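PDB 6XG7: thin, isoform D from Drosophila melanogaster, which probably acts as a zinc-binding ubiquitin-protein transferase and is represented here by its C-terminal NHL-repeat beta-propeller, a fold suited to binding other proteins. Local coordinates for residues N57-A62 and A287-G292; N113-V118 and L126-S131; N196-I201 and F213-K218. One frame throughout, in Å; residues are numbered along the deposited sequence.

Contact 1 (N57-A62 and A287-G292)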
ATOM      1  N   ASN A  57     -13.901   8.880  -2.662  1.00 12.84           N
ATOM      2  CA  ASN A  57     -13.455   7.695  -3.404  1.00 13.86           C
ATOM      3  C   ASN A  57     -12.507   8.058  -4.539  1.00 12.85           C
ATOM      4  O   ASN A  57     -12.514   7.439  -5.606  1.00 14.37           O
ATOM      5  CB  ASN A  57     -14.625   6.833  -3.883  1.00 15.01           C
ATOM      6  CG  ASN A  57     -15.218   5.998  -2.765  1.00 17.39           C
ATOM      7  OD1 ASN A  57     -14.512   5.562  -1.859  1.00 16.64           O
ATOM      8  ND2 ASN A  57     -16.511   5.772  -2.823  1.00 20.44           N
ATOM      9  N   SER A  58     -11.651   9.038  -4.287  1.00 12.47           N
ATOM     10  CA  SER A  58     -10.624   9.354  -5.260  1.00 11.92           C
ATOM     11  C   SER A  58      -9.579   8.249  -5.282  1.00 11.48           C
ATOM     12  O   SER A  58      -9.366   7.544  -4.290  1.00 12.45           O
ATOM     13  CB  SER A  58      -9.973  10.681  -4.910  1.00 14.19           C
ATOM     14  OG  SER A  58      -9.382  10.584  -3.635  1.00 18.46           O
ATOM     15  N   ILE A  59      -8.943   8.096  -6.438  1.00 10.74           N
ATOM     16  CA  ILE A  59      -7.938   7.071  -6.689  1.00 10.15           C
ATOM     17  C   ILE A  59      -6.593   7.774  -6.750  1.00  9.79           C
ATOM     18  O   ILE A  59      -6.365   8.626  -7.620  1.00 10.36           O
ATOM     19  CB  ILE A  59      -8.215   6.337  -8.011  1.00 11.57           C
ATOM     20  CG1 ILE A  59      -9.575   5.652  -7.955  1.00 12.70           C
ATOM     21  CG2 ILE A  59      -7.087   5.353  -8.327  1.00 12.64           C
ATOM     22  CD1 ILE A  59     -10.047   5.084  -9.298  1.00 14.05           C
ATOM     23  N   VAL A  60      -5.700   7.420  -5.832  1.00  9.99           N
ATOM     24  CA  VAL A  60      -4.437   8.109  -5.640  1.00  9.82           C
ATOM     25  C   VAL A  60      -3.316   7.126  -5.964  1.00  9.59           C
ATOM     26  O   VAL A  60      -3.224   6.062  -5.340  1.00 11.49           O
ATOM     27  CB  VAL A  60      -4.332   8.625  -4.195  1.00 10.74           C
ATOM     28  CG1 VAL A  60      -3.008   9.327  -3.971  1.00 11.22           C
ATOM     29  CG2 VAL A  60      -5.530   9.533  -3.872  1.00 11.94           C
ATOM     30  N   VAL A  61      -2.461   7.485  -6.930  1.00  9.70           N
ATOM     31  CA  VAL A  61      -1.474   6.558  -7.481  1.00  9.50           C
ATOM     32  C   VAL A  61      -0.071   7.119  -7.313  1.00  9.42           C
ATOM     33  O   VAL A  61       0.203   8.248  -7.727  1.00 10.63           O
ATOM     34  CB  VAL A  61      -1.746   6.263  -8.967  1.00 10.19           C
ATOM     35  CG1 VAL A  61      -0.753   5.208  -9.505  1.00 11.95           C
ATOM     36  CG2 VAL A  61      -3.188   5.819  -9.175  1.00 11.16           C
ATOM     37  N   ALA A  62       0.812   6.332  -6.708  1.00 10.04           N
ATOM     38  CA  ALA A  62       2.245   6.635  -6.654  1.00  9.82           C
ATOM     39  C   ALA A  62       2.856   6.183  -7.976  1.00 10.01           C
ATOM     40  O   ALA A  62       3.102   4.995  -8.194  1.00 10.47           O
ATOM     41  CB  ALA A  62       2.888   5.909  -5.478  1.00 11.20           C
ATOM     42  N   ALA A 287      -6.015  -1.113  -2.729  1.00 10.57           N
ATOM     43  CA  ALA A 287      -6.826  -0.240  -1.889  1.00 11.21           C
ATOM     44  C   ALA A 287      -8.297  -0.592  -2.089  1.00 12.17           C
ATOM     45  O   ALA A 287      -8.657  -1.305  -3.025  1.00 12.26           O
ATOM     46  CB  ALA A 287      -6.553   1.246  -2.203  1.00 11.95           C
ATOM     47  N   ILE A 288      -9.146  -0.090  -1.192  1.00 14.15           N
ATOM     48  CA  ILE A 288     -10.568  -0.431  -1.170  1.00 15.20           C
ATOM     49  C   ILE A 288     -11.394   0.849  -1.029  1.00 16.06           C
ATOM     50  O   ILE A 288     -11.163   1.648  -0.116  1.00 17.10           O
ATOM     51  CB  ILE A 288     -10.869  -1.474  -0.065  1.00 19.66           C
ATOM     52  CG1 ILE A 288     -12.329  -1.916  -0.041  1.00 21.24           C
ATOM     53  CG2 ILE A 288     -10.457  -0.997   1.307  1.00 22.54           C
ATOM     54  CD1 ILE A 288     -12.723  -2.746  -1.208  1.00 22.29           C
ATOM     55  N   MET A 289     -12.324   1.064  -1.962  1.00 14.87           N
ATOM     56  CA  MET A 289     -13.236   2.200  -1.888  1.00 15.24           C
ATOM     57  C   MET A 289     -14.348   1.913  -0.887  1.00 16.27           C
ATOM     58  O   MET A 289     -14.592   0.772  -0.496  1.00 15.66           O
ATOM     59  CB  MET A 289     -13.908   2.467  -3.237  1.00 14.29           C
ATOM     60  CG  MET A 289     -13.029   3.071  -4.330  1.00 16.91           C
ATOM     61  SD  MET A 289     -13.952   3.374  -5.855  1.00 16.13           S
ATOM     62  CE  MET A 289     -12.691   4.010  -6.932  1.00 16.37           C
ATOM     63  N   SER A 290     -15.073   2.970  -0.520  1.00 17.48           N
ATOM     64  CA  SER A 290     -16.133   2.843   0.473  1.00 18.53           C
ATOM     65  C   SER A 290     -17.270   1.951   0.001  1.00 18.46           C
ATOM     66  O   SER A 290     -18.034   1.457   0.833  1.00 21.49           O
ATOM     67  CB  SER A 290     -16.684   4.225   0.834  1.00 20.55           C
ATOM     68  OG  SER A 290     -17.380   4.798  -0.260  1.00 22.05           O
ATOM     69  N   ASN A 291     -17.420   1.749  -1.302  1.00 18.75           N
ATOM     70  CA  ASN A 291     -18.481   0.909  -1.847  1.00 19.48           C
ATOM     71  C   ASN A 291     -18.015  -0.515  -2.120  1.00 20.16           C
ATOM     72  O   ASN A 291     -18.758  -1.305  -2.720  1.00 21.29           O
ATOM     73  CB  ASN A 291     -19.020   1.528  -3.136  1.00 20.78           C
ATOM     74  CG  ASN A 291     -17.933   1.733  -4.174  1.00 21.27           C
ATOM     75  OD1 ASN A 291     -16.855   1.145  -4.096  1.00 19.18           O
ATOM     76  ND2 ASN A 291     -18.218   2.565  -5.159  1.00 23.40           N
ATOM     77  N   GLY A 292     -16.802  -0.861  -1.709  1.00 18.05           N
ATOM     78  CA  GLY A 292     -16.295  -2.195  -1.914  1.00 17.18           C
ATOM     79  C   GLY A 292     -15.549  -2.414  -3.214  1.00 15.30           C
ATOM     80  O   GLY A 292     -15.108  -3.533  -3.465  1.00 16.18           O
TER
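Met-289 and Asn-57 touch where the chain leaves strand 279-288, CB of Met-289 lying 3.4 Å from OD1 of Asn-57. Beyond CG the methionine is fully extended (chi2 -179°), and its sulfur comes close to the asparagine, SD of Met-289 4.0 Å from CB of Asn-57. The terminal methyl then reaches Ile-59, with CE of Met-289 3.7 Å from CG1 of Ile-59, and the two chains cross obliquely. A long, unbranched, apolar side chain suits this place, because it threads between two blades of the propeller; Val-53 and Leu-295 line the same apolar patch.

Ser-290 follows and takes both ends of one amide. Its backbone N donates to OD1 of Asn-57 over 3.0 Å, almost straight at 176°, although the donor is tilted from the carbonyl plane. ND2 of Asn-57 donates in turn to OG of Ser-290 at 2.9 Å, with the hydroxyl oxygen close to the amide plane. The short serine fits because its OG sits between the backbone N and the carbonyl carbon (chi1 68°), where N and OG both face the amide of Asn-57.

Asn-291 only grazes the contact, and its OD1 turns to the backbone N of Asn-293. At Gly-292 the type I turn closes, N of Gly-292 bonding O of Met-289 at 3.0 Å; at its backbone angles a CB would press on the carbonyl O of Asn-291, which glycine avoids.

Asn-57 itself has left-handed backbone angles, which asparagine tolerates well, and with Ser-58 it faces Gly-54 as a G1 beta bulge. Its own carbonyl O is buried without a partner. The paired bonds to the exposed Ser-290 fix the rotation of the Asn-57 amide, while the buried Met-289 and Ile-59 supply the apolar part, so polar and apolar contacts together join the first blade to the last, where the propeller ring closes.

Contact 2 (N113-V118 and L126-S131)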
ATOM      1  N   ASN A 113      14.913   8.838  -1.505  1.00 10.26           N
ATOM      2  CA  ASN A 113      15.346   9.884  -0.598  1.00 10.43           C
ATOM      3  C   ASN A 113      15.250   9.468   0.863  1.00 10.20           C
ATOM      4  O   ASN A 113      15.581  10.264   1.743  1.00 11.56           O
ATOM      5  CB  ASN A 113      14.545  11.161  -0.840  1.00 11.55           C
ATOM      6  CG  ASN A 113      14.880  11.802  -2.167  1.00 12.47           C
ATOM      7  OD1 ASN A 113      16.053  11.868  -2.573  1.00 14.55           O
ATOM      8  ND2 ASN A 113      13.865  12.290  -2.851  1.00 13.30           N
ATOM      9  N   HIS A 114      14.794   8.248   1.140  1.00  9.85           N
ATOM     10  CA  HIS A 114      14.778   7.702   2.495  1.00  9.28           C
ATOM     11  C   HIS A 114      14.102   8.657   3.468  1.00  8.95           C
ATOM     12  O   HIS A 114      14.600   8.941   4.564  1.00 10.68           O
ATOM     13  CB  HIS A 114      16.177   7.301   2.943  1.00 10.34           C
ATOM     14  CG  HIS A 114      16.825   6.364   1.983  1.00  9.92           C
ATOM     15  ND1 HIS A 114      16.643   4.998   2.035  1.00 10.22           N
ATOM     16  CD2 HIS A 114      17.614   6.605   0.909  1.00 11.40           C
ATOM     17  CE1 HIS A 114      17.311   4.438   1.042  1.00 10.18           C
ATOM     18  NE2 HIS A 114      17.910   5.392   0.347  1.00 10.63           N
ATOM     19  N   ARG A 115      12.907   9.104   3.091  1.00  9.41           N
ATOM     20  CA  ARG A 115      12.153  10.046   3.901  1.00  9.98           C
ATOM     21  C   ARG A 115      10.669   9.881   3.605  1.00  9.21           C
ATOM     22  O   ARG A 115      10.272   9.282   2.603  1.00  9.81           O
ATOM     23  CB  ARG A 115      12.594  11.496   3.630  1.00 10.06           C
ATOM     24  CG  ARG A 115      12.246  11.957   2.230  1.00 10.14           C
ATOM     25  CD  ARG A 115      12.790  13.343   1.901  1.00 12.12           C
ATOM     26  NE  ARG A 115      12.520  13.720   0.513  1.00 11.80           N
ATOM     27  CZ  ARG A 115      12.855  14.885  -0.034  1.00 12.46           C
ATOM     28  NH1 ARG A 115      13.423  15.829   0.702  1.00 14.60           N
ATOM     29  NH2 ARG A 115      12.604  15.100  -1.321  1.00 12.74           N
ATOM     30  N   ILE A 116       9.862  10.457   4.488  1.00  9.59           N
ATOM     31  CA  ILE A 116       8.423  10.613   4.314  1.00  9.56           C
ATOM     32  C   ILE A 116       8.138  12.084   4.046  1.00 10.24           C
ATOM     33  O   ILE A 116       8.742  12.962   4.679  1.00 10.47           O
ATOM     34  CB  ILE A 116       7.670  10.171   5.588  1.00 10.35           C
ATOM     35  CG1 ILE A 116       8.028   8.736   6.002  1.00 11.32           C
ATOM     36  CG2 ILE A 116       6.160  10.333   5.389  1.00 11.84           C
ATOM     37  CD1 ILE A 116       7.845   7.705   4.941  1.00 12.49           C
ATOM     38  N   GLN A 117       7.190  12.352   3.149  1.00 10.32           N
ATOM     39  CA  GLN A 117       6.697  13.708   2.936  1.00 10.88           C
ATOM     40  C   GLN A 117       5.197  13.772   3.194  1.00 11.03           C
ATOM     41  O   GLN A 117       4.454  12.840   2.876  1.00 12.15           O
ATOM     42  CB  GLN A 117       7.019  14.230   1.530  1.00 11.54           C
ATOM     43  CG  GLN A 117       8.495  14.353   1.258  1.00 12.67           C
ATOM     44  CD  GLN A 117       8.784  15.121  -0.008  1.00 13.54           C
ATOM     45  OE1 GLN A 117       8.396  16.277  -0.152  1.00 14.88           O
ATOM     46  NE2 GLN A 117       9.442  14.470  -0.948  1.00 12.60           N
ATOM     47  N   VAL A 118       4.779  14.870   3.808  1.00 11.32           N
ATOM     48  CA  VAL A 118       3.381  15.169   4.054  1.00 11.41           C
ATOM     49  C   VAL A 118       3.010  16.397   3.237  1.00 12.59           C
ATOM     50  O   VAL A 118       3.674  17.435   3.325  1.00 12.32           O
ATOM     51  CB  VAL A 118       3.108  15.410   5.549  1.00 13.50           C
ATOM     52  CG1 VAL A 118       1.644  15.679   5.773  1.00 14.37           C
ATOM     53  CG2 VAL A 118       3.596  14.250   6.397  1.00 14.92           C
ATOM     54  N   LEU A 126       4.024  20.251   3.044  1.00 13.75           N
ATOM     55  CA  LEU A 126       3.975  20.699   4.426  1.00 14.48           C
ATOM     56  C   LEU A 126       5.238  20.344   5.190  1.00 14.76           C
ATOM     57  O   LEU A 126       5.778  21.190   5.908  1.00 16.13           O
ATOM     58  CB  LEU A 126       2.761  20.096   5.144  1.00 15.93           C
ATOM     59  CG  LEU A 126       1.402  20.538   4.620  1.00 17.51           C
ATOM     60  CD1 LEU A 126       0.329  19.748   5.357  1.00 19.46           C
ATOM     61  CD2 LEU A 126       1.209  22.041   4.764  1.00 21.29           C
ATOM     62  N   ARG A 127       5.720  19.108   5.068  1.00 13.51           N
ATOM     63  CA  ARG A 127       6.889  18.725   5.846  1.00 15.02           C
ATOM     64  C   ARG A 127       7.474  17.434   5.308  1.00 14.17           C
ATOM     65  O   ARG A 127       6.790  16.623   4.673  1.00 14.89           O
ATOM     66  CB  ARG A 127       6.551  18.547   7.327  1.00 17.04           C
ATOM     67  CG  ARG A 127       5.629  17.394   7.622  1.00 21.26           C
ATOM     68  CD  ARG A 127       5.319  17.307   9.109  1.00 26.24           C
ATOM     69  NE  ARG A 127       4.504  18.437   9.552  1.00 30.21           N
ATOM     70  CZ  ARG A 127       3.172  18.464   9.537  1.00 32.30           C
ATOM     71  NH1 ARG A 127       2.468  17.420   9.110  1.00 32.43           N
ATOM     72  NH2 ARG A 127       2.544  19.551   9.951  1.00 34.22           N
ATOM     73  N   ALA A 128       8.749  17.238   5.622  1.00 13.93           N
ATOM     74  CA  ALA A 128       9.465  16.006   5.358  1.00 13.37           C
ATOM     75  C   ALA A 128      10.129  15.561   6.648  1.00 13.81           C
ATOM     76  O   ALA A 128      10.547  16.382   7.468  1.00 16.28           O
ATOM     77  CB  ALA A 128      10.540  16.173   4.271  1.00 14.26           C
ATOM     78  N   PHE A 129      10.205  14.251   6.843  1.00 11.64           N
ATOM     79  CA  PHE A 129      10.954  13.723   7.968  1.00 11.87           C
ATOM     80  C   PHE A 129      11.661  12.451   7.552  1.00 11.88           C
ATOM     81  O   PHE A 129      11.165  11.686   6.716  1.00 11.37           O
ATOM     82  CB  PHE A 129      10.105  13.525   9.234  1.00 12.27           C
ATOM     83  CG  PHE A 129       8.941  12.559   9.085  1.00 10.98           C
ATOM     84  CD1 PHE A 129       7.697  12.994   8.649  1.00 11.42           C
ATOM     85  CD2 PHE A 129       9.085  11.234   9.447  1.00 11.48           C
ATOM     86  CE1 PHE A 129       6.622  12.110   8.560  1.00 12.51           C
ATOM     87  CE2 PHE A 129       8.017  10.354   9.362  1.00 11.88           C
ATOM     88  CZ  PHE A 129       6.792  10.787   8.918  1.00 12.31           C
ATOM     89  N   GLY A 130      12.823  12.246   8.140  1.00 12.13           N
ATOM     90  CA  GLY A 130      13.618  11.066   7.898  1.00 13.26           C
ATOM     91  C   GLY A 130      14.788  11.326   6.966  1.00 13.11           C
ATOM     92  O   GLY A 130      14.814  12.282   6.188  1.00 13.27           O
ATOM     93  N   SER A 131      15.790  10.466   7.092  1.00 12.80           N
ATOM     94  CA  SER A 131      16.916  10.403   6.177  1.00 12.60           C
ATOM     95  C   SER A 131      17.452   8.980   6.246  1.00 10.29           C
ATOM     96  O   SER A 131      16.975   8.157   7.032  1.00 11.64           O
ATOM     97  CB  SER A 131      17.990  11.441   6.527  1.00 16.08           C
ATOM     98  OG  SER A 131      18.500  11.230   7.832  1.00 17.93           O
TER
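Phe-129 lays one face of its ring against Ile-116, whose CB is 3.7 Å from the ring centroid in a CH-pi contact, displaced slightly toward the rim. CG of Phe-129 stands between the backbone N and the carbonyl carbon (chi1 60°), and ring and isoleucine run beside each other on the same face of the sheet. At the ring edge, CE1 of Phe-129 lies 4.3 Å from CG2 of Val-118. An alanine in place of Phe-129 would probably leave Ile-116 without the ring that covers it and open a gap beside Val-118. Val-118 in turn packs CB at 3.8 Å from CG of Arg-127, the aliphatic part of an arginine whose chain bends at chi3 and whose guanidinium meets CG1 of Val-118 obliquely.

The backbones beneath form an antiparallel hairpin, strand 115-119 with strand 125-129, the last two strands of a four-stranded propeller blade, with 125-129 forming its edge. N of Ile-116 bonds O of Phe-129 at 2.9 Å, and N of Val-118 bonds O of Arg-127 at 2.8 Å. Nearer the hairpin's turn, O of Val-118 accepts from both Leu-126 N (2.9 Å) and Arg-127 N (3.2 Å), a classic beta bulge. Gly-130 suits its place because a CB there would press on CA of Arg-115.

On the other face, Gln-117 brings CG to 4.1 Å from CB of Ala-128, a residue small enough for this edge. Farther out, Arg-115 forms a salt bridge with Asp-110, Gln-117 bonds Glu-91 O and Gly-90 N, and ND1 of His-114 accepts from Tyr-141 N.

Contact 3 (N196-I201 and F213-K218)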
ATOM      1  N   ASN A 196      -9.544  -0.603  11.897  1.00 14.88           N
ATOM      2  CA  ASN A 196     -10.308   0.112  12.919  1.00 17.47           C
ATOM      3  C   ASN A 196     -10.127  -0.500  14.302  1.00 19.17           C
ATOM      4  O   ASN A 196     -10.333   0.181  15.318  1.00 22.33           O
ATOM      5  CB  ASN A 196     -11.800   0.092  12.565  1.00 18.67           C
ATOM      6  CG  ASN A 196     -12.187   1.212  11.640  1.00 20.01           C
ATOM      7  OD1 ASN A 196     -11.652   2.314  11.731  1.00 21.39           O
ATOM      8  ND2 ASN A 196     -13.129   0.945  10.747  1.00 19.33           N
ATOM      9  N   THR A 197      -9.801  -1.791  14.362  1.00 18.78           N
ATOM     10  CA  THR A 197      -9.467  -2.468  15.607  1.00 18.99           C
ATOM     11  C   THR A 197      -8.013  -2.258  16.026  1.00 18.62           C
ATOM     12  O   THR A 197      -7.553  -2.932  16.961  1.00 18.75           O
ATOM     13  CB  THR A 197      -9.773  -3.961  15.474  1.00 20.29           C
ATOM     14  OG1 THR A 197      -9.086  -4.484  14.331  1.00 21.12           O
ATOM     15  CG2 THR A 197     -11.282  -4.181  15.333  1.00 22.17           C
ATOM     16  N   ASN A 198      -7.309  -1.326  15.376  1.00 18.80           N
ATOM     17  CA  ASN A 198      -5.930  -0.951  15.716  1.00 19.87           C
ATOM     18  C   ASN A 198      -4.975  -2.131  15.619  1.00 18.46           C
ATOM     19  O   ASN A 198      -4.080  -2.320  16.450  1.00 22.28           O
ATOM     20  CB  ASN A 198      -5.850  -0.224  17.046  1.00 25.32           C
ATOM     21  CG  ASN A 198      -6.393   1.174  16.931  1.00 30.15           C
ATOM     22  OD1 ASN A 198      -5.983   1.936  16.045  1.00 32.80           O
ATOM     23  ND2 ASN A 198      -7.360   1.501  17.766  1.00 31.76           N
ATOM     24  N   ARG A 199      -5.154  -2.912  14.570  1.00 15.25           N
ATOM     25  CA  ARG A 199      -4.210  -3.949  14.197  1.00 16.28           C
ATOM     26  C   ARG A 199      -3.407  -3.447  13.008  1.00 14.06           C
ATOM     27  O   ARG A 199      -3.964  -2.845  12.086  1.00 16.15           O
ATOM     28  CB  ARG A 199      -4.949  -5.238  13.843  1.00 17.44           C
ATOM     29  CG  ARG A 199      -5.706  -5.794  15.026  1.00 19.56           C
ATOM     30  CD  ARG A 199      -6.550  -6.968  14.646  1.00 23.76           C
ATOM     31  NE  ARG A 199      -7.245  -7.484  15.813  1.00 29.25           N
ATOM     32  CZ  ARG A 199      -7.886  -8.641  15.844  1.00 33.04           C
ATOM     33  NH1 ARG A 199      -7.908  -9.413  14.764  1.00 34.34           N
ATOM     34  NH2 ARG A 199      -8.495  -9.027  16.958  1.00 34.71           N
ATOM     35  N   VAL A 200      -2.104  -3.694  13.048  1.00 12.91           N
ATOM     36  CA  VAL A 200      -1.169  -3.286  12.010  1.00 12.34           C
ATOM     37  C   VAL A 200      -0.865  -4.519  11.171  1.00 12.17           C
ATOM     38  O   VAL A 200      -0.289  -5.498  11.654  1.00 13.23           O
ATOM     39  CB  VAL A 200       0.108  -2.691  12.614  1.00 13.09           C
ATOM     40  CG1 VAL A 200       1.032  -2.239  11.504  1.00 15.52           C
ATOM     41  CG2 VAL A 200      -0.247  -1.566  13.551  1.00 15.27           C
ATOM     42  N   ILE A 201      -1.278  -4.474   9.912  1.00 11.77           N
ATOM     43  CA  ILE A 201      -1.240  -5.606   8.993  1.00 11.19           C
ATOM     44  C   ILE A 201      -0.092  -5.358   8.026  1.00 11.13           C
ATOM     45  O   ILE A 201      -0.099  -4.364   7.299  1.00 11.58           O
ATOM     46  CB  ILE A 201      -2.576  -5.724   8.244  1.00 11.72           C
ATOM     47  CG1 ILE A 201      -3.739  -5.892   9.232  1.00 15.35           C
ATOM     48  CG2 ILE A 201      -2.512  -6.847   7.218  1.00 13.89           C
ATOM     49  CD1 ILE A 201      -5.050  -5.360   8.676  1.00 17.84           C
ATOM     50  N   PHE A 213       0.069  -7.236  13.923  1.00 14.23           N
ATOM     51  CA  PHE A 213       0.584  -6.763  15.191  1.00 14.08           C
ATOM     52  C   PHE A 213      -0.451  -5.857  15.849  1.00 16.95           C
ATOM     53  O   PHE A 213      -1.295  -5.264  15.185  1.00 18.26           O
ATOM     54  CB  PHE A 213       1.824  -5.889  14.979  1.00 15.39           C
ATOM     55  CG  PHE A 213       2.984  -6.579  14.316  1.00 13.99           C
ATOM     56  CD1 PHE A 213       3.071  -6.648  12.930  1.00 14.98           C
ATOM     57  CD2 PHE A 213       4.031  -7.090  15.070  1.00 15.92           C
ATOM     58  CE1 PHE A 213       4.164  -7.240  12.322  1.00 16.77           C
ATOM     59  CE2 PHE A 213       5.117  -7.683  14.462  1.00 16.55           C
ATOM     60  CZ  PHE A 213       5.177  -7.758  13.089  1.00 16.14           C
ATOM     61  N   ASP A 214      -0.368  -5.709  17.163  1.00 18.61           N
ATOM     62  CA  ASP A 214      -1.084  -4.583  17.750  1.00 24.13           C
ATOM     63  C   ASP A 214      -0.256  -3.307  17.571  1.00 25.35           C
ATOM     64  O   ASP A 214       0.900  -3.345  17.139  1.00 24.41           O
ATOM     65  CB  ASP A 214      -1.506  -4.852  19.200  1.00 29.38           C
ATOM     66  CG  ASP A 214      -0.347  -5.218  20.115  1.00 35.04           C
ATOM     67  OD1 ASP A 214       0.720  -4.576  20.034  1.00 35.30           O
ATOM     68  OD2 ASP A 214      -0.531  -6.131  20.958  1.00 38.60           O
ATOM     69  N   VAL A 215      -0.877  -2.154  17.855  1.00 29.85           N
ATOM     70  CA  VAL A 215      -0.200  -0.883  17.621  1.00 33.43           C
ATOM     71  C   VAL A 215       0.997  -0.725  18.546  1.00 34.72           C
ATOM     72  O   VAL A 215       1.915   0.048  18.241  1.00 34.98           O
ATOM     73  CB  VAL A 215      -1.159   0.324  17.723  1.00 34.36           C
ATOM     74  CG1 VAL A 215      -2.099   0.372  16.519  1.00 33.70           C
ATOM     75  CG2 VAL A 215      -1.949   0.296  19.039  1.00 34.56           C
ATOM     76  N   ASN A 216       1.007  -1.439  19.674  1.00 35.66           N
ATOM     77  CA  ASN A 216       2.164  -1.464  20.555  1.00 36.06           C
ATOM     78  C   ASN A 216       3.306  -2.315  20.012  1.00 33.85           C
ATOM     79  O   ASN A 216       4.411  -2.252  20.556  1.00 34.70           O
ATOM     80  CB  ASN A 216       1.749  -1.984  21.937  1.00 37.13           C
ATOM     81  N   GLY A 217       3.073  -3.114  18.970  1.00 31.02           N
ATOM     82  CA  GLY A 217       4.103  -3.943  18.378  1.00 28.88           C
ATOM     83  C   GLY A 217       4.062  -5.416  18.740  1.00 28.09           C
ATOM     84  O   GLY A 217       4.952  -6.160  18.317  1.00 29.57           O
ATOM     85  N   LYS A 218       3.068  -5.863  19.497  1.00 26.77           N
ATOM     86  CA  LYS A 218       2.970  -7.276  19.850  1.00 26.73           C
ATOM     87  C   LYS A 218       2.336  -8.064  18.710  1.00 23.84           C
ATOM     88  O   LYS A 218       1.383  -7.609  18.078  1.00 22.34           O
ATOM     89  CB  LYS A 218       2.119  -7.434  21.109  1.00 28.66           C
TER
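Val-200 and Val-215 are brought together by their first torsions: CG1 of Val-200 is anti to its backbone N (chi1 -178°), which sets CG2 beside that N, and CG1 of Val-215 is anti to its carbonyl carbon (chi1 -72°). CG2 of Val-200 and CG1 of Val-215 then approach to 4.0 Å, the two side chains crossing at about a right angle. The same methyl, CG1 of Val-215, is 3.3 Å from O of Asn-198 and also rests against CB of that residue. Tyr-154 covers both valines from a neighbouring blade.

Phe-213 pairs with Val-200 through two backbone bonds, Val-200 N to Phe-213 O at 2.8 Å and Phe-213 N to Val-200 O at 2.9 Å. A beta-branched valine is at home in such an extended strand. The phenylalanine ring turns its edge to the partner strand, CD1 of Phe-213 lying 3.8 Å from O of Val-200 near the ring plane, while Phe-176 and Val-219 take up more of the ring.

Asp-214 starts the type I turn that runs to Gly-217, and its OD1 accepts from N of Lys-218 at 2.7 Å, the donor standing above the carboxylate plane. A short acidic side chain suits this place, since it can bend back to the backbone N-H just after the turn. Gly-217, with positive phi, and Asn-198, in a left-handed conformation, are residue types that accept such backbone angles. This is the open end of the antiparallel hairpin made by strands 199-204 and 209-214, characteristic of the up-and-down four-stranded blade of an NHL beta-propeller.

In the fold
The three contacts stand at different places round one propeller, their centres 22 to 23 Å apart and none touching another. All are partly buried, each combining buried with exposed residues. Contact 1 lies nearest the centre of the chain, at about 11 Å, and joins two blades distant in sequence but adjacent in the ring; contacts 2 and 3, at about 17 and 16 Å, each hold one hairpin within a single blade. Chemistry follows place. Contact 1 has side-chain amide bonds and methionine packing without any strand pairing, whereas contacts 2 and 3 rest on antiparallel backbone bonds. Contact 2 buries the most surface and adds ring packing on an edge strand; contact 3 is shorter.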